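Local structure of SxtG (6U1R) at residues A[300-304]-A[317-321]. The protein is an amidinotransferase of the saxitoxin biosynthetic pathway that probably works through an amidino-cysteine intermediate. Residues are numbered along the deposited sequence; the frame is centred on the assembly and turned at random.
Sequences VAPYP and EWAGL
Trp318 meets Tyr303 and Pro304 across one excursion of the amidinotransferase fold, the loop joining strand 297-300 to strand 324-325; 300-304 leaves the first strand and 317-321 leads back to the second. Followed outward from CB, the Trp318 side chain has chi1 at -67°, which places CG opposite the carbonyl carbon, and the turn about CB-CG then carries the six-membered ring across to 300-304, where the contacts begin. Trp318 CZ3 lies 3.4 Å from Pro302 O, which sits at the ring edge, near its plane, and the same carbon also meets Pro304 CD. Trp318 CH2 sits over one face of the Tyr303 ring, 3.6 Å from Tyr303 CD2, and Trp318 CZ2 lies against the same Tyr303 ring atoms, CD2 and CE2. Centroids 5.3 Å apart and planes at 66° identify an offset edge-to-face pair in which Trp318 offers its edge. A face of the indole is used as well: Pro304 CD stands 4.1 Å from the six-membered centroid of Trp318, 24° off the normal, as a CH-pi contact. Beyond it, Pro304 CG approaches Glu317 O at 3.5 Å.

Outside the pair, Phe283 packs edge-to-face with Trp318, and Tyr303 OH hydrogen-bonds Glu282 OE2, which probably helps hold the far end of the phenol. No hydrogen bond runs directly between the two segments. Within 317-321, Leu321 N bonds Trp318 O at 3.2 Å, consistent with the 3-10 turn at 319-321 that brings Leu321 round beside Ala301. Both of these residues also touch Leu278 and Met340, and Leu321 CD1 meets Ala301 CB at 3.7 Å.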
loop_
_atom_site.group_PDB
_atom_site.type_symbol
_atom_site.label_atom_id
_atom_site.label_comp_id
_atom_site.label_asym_id
_atom_site.label_seq_id
_atom_site.Cartn_x
_atom_site.Cartn_y
_atom_site.Cartn_z
ATOM N N VAL A 300 -22.239 21.235 20.809
ATOM C CA VAL A 300 -21.226 22.248 20.513
ATOM C C VAL A 300 -20.250 22.334 21.684
ATOM O O VAL A 300 -20.646 22.588 22.830
ATOM C CB VAL A 300 -21.869 23.615 20.220
ATOM C CG1 VAL A 300 -20.789 24.665 19.875
ATOM C CG2 VAL A 300 -22.887 23.522 19.082
ATOM N N ALA A 301 -18.966 22.118 21.399
ATOM C CA ALA A 301 -17.967 22.084 22.448
ATOM C C ALA A 301 -17.909 23.426 23.175
ATOM O O ALA A 301 -18.018 24.482 22.541
ATOM C CB ALA A 301 -16.583 21.768 21.872
ATOM N N PRO A 302 -17.716 23.421 24.492
ATOM C CA PRO A 302 -17.445 24.672 25.203
ATOM C C PRO A 302 -16.060 25.191 24.868
ATOM O O PRO A 302 -15.193 24.459 24.394
ATOM C CB PRO A 302 -17.556 24.263 26.678
ATOM C CG PRO A 302 -17.070 22.848 26.683
ATOM C CD PRO A 302 -17.593 22.254 25.386
ATOM N N TYR A 303 -15.872 26.501 25.099
ATOM C CA TYR A 303 -14.565 27.137 24.954
ATOM C C TYR A 303 -13.684 26.813 26.161
ATOM O O TYR A 303 -14.158 26.888 27.306
ATOM C CB TYR A 303 -14.739 28.649 24.785
ATOM C CG TYR A 303 -15.294 29.020 23.425
ATOM C CD1 TYR A 303 -16.652 28.923 23.149
ATOM C CD2 TYR A 303 -14.455 29.441 22.410
ATOM C CE1 TYR A 303 -17.149 29.245 21.891
ATOM C CE2 TYR A 303 -14.950 29.772 21.164
ATOM C CZ TYR A 303 -16.285 29.672 20.912
ATOM O OH TYR A 303 -16.747 29.998 19.660
ATOM N N PRO A 304 -12.418 26.438 25.952
ATOM C CA PRO A 304 -11.596 25.957 27.070
ATOM C C PRO A 304 -11.128 27.045 28.021
ATOM O O PRO A 304 -10.871 26.742 29.195
ATOM C CB PRO A 304 -10.402 25.298 26.360
ATOM C CG PRO A 304 -10.311 26.052 25.069
ATOM C CD PRO A 304 -11.713 26.294 24.660
ATOM N N GLU A 317 -5.601 25.049 21.144
ATOM C CA GLU A 317 -6.416 25.083 22.342
ATOM C C GLU A 317 -7.594 24.127 22.245
ATOM O O GLU A 317 -8.232 23.844 23.260
ATOM C CB GLU A 317 -6.876 26.518 22.614
ATOM C CG GLU A 317 -8.111 26.963 21.889
ATOM C CD GLU A 317 -8.199 28.474 21.800
ATOM O OE1 GLU A 317 -7.576 29.045 20.881
ATOM O OE2 GLU A 317 -8.878 29.086 22.657
ATOM N N TRP A 318 -7.879 23.589 21.063
ATOM C CA TRP A 318 -9.017 22.697 20.901
ATOM C C TRP A 318 -8.648 21.243 21.141
ATOM O O TRP A 318 -9.436 20.351 20.814
ATOM C CB TRP A 318 -9.651 22.896 19.520
ATOM C CG TRP A 318 -10.269 24.263 19.463
ATOM C CD1 TRP A 318 -9.795 25.352 18.792
ATOM C CD2 TRP A 318 -11.435 24.710 20.180
ATOM N NE1 TRP A 318 -10.605 26.433 19.019
ATOM C CE2 TRP A 318 -11.612 26.069 19.876
ATOM C CE3 TRP A 318 -12.349 24.086 21.045
ATOM C CZ2 TRP A 318 -12.668 26.816 20.389
ATOM C CZ3 TRP A 318 -13.407 24.836 21.557
ATOM C CH2 TRP A 318 -13.543 26.191 21.232
ATOM N N ALA A 319 -7.485 20.990 21.744
ATOM C CA ALA A 319 -7.086 19.622 22.047
ATOM C C ALA A 319 -8.089 18.890 22.935
ATOM O O ALA A 319 -8.069 17.651 22.975
ATOM C CB ALA A 319 -5.711 19.613 22.722
ATOM N N GLY A 320 -8.957 19.616 23.649
ATOM C CA GLY A 320 -9.899 18.985 24.558
ATOM C C GLY A 320 -10.920 18.097 23.877
ATOM O O GLY A 320 -11.496 17.218 24.538
ATOM N N LEU A 321 -11.187 18.323 22.580
ATOM C CA LEU A 321 -12.115 17.488 21.821
ATOM C C LEU A 321 -11.554 16.110 21.470
ATOM O O LEU A 321 -12.326 15.240 21.050
ATOM C CB LEU A 321 -12.544 18.198 20.523
ATOM C CG LEU A 321 -13.673 19.226 20.635
ATOM C CD1 LEU A 321 -13.156 20.562 21.124
ATOM C CD2 LEU A 321 -14.361 19.378 19.289
#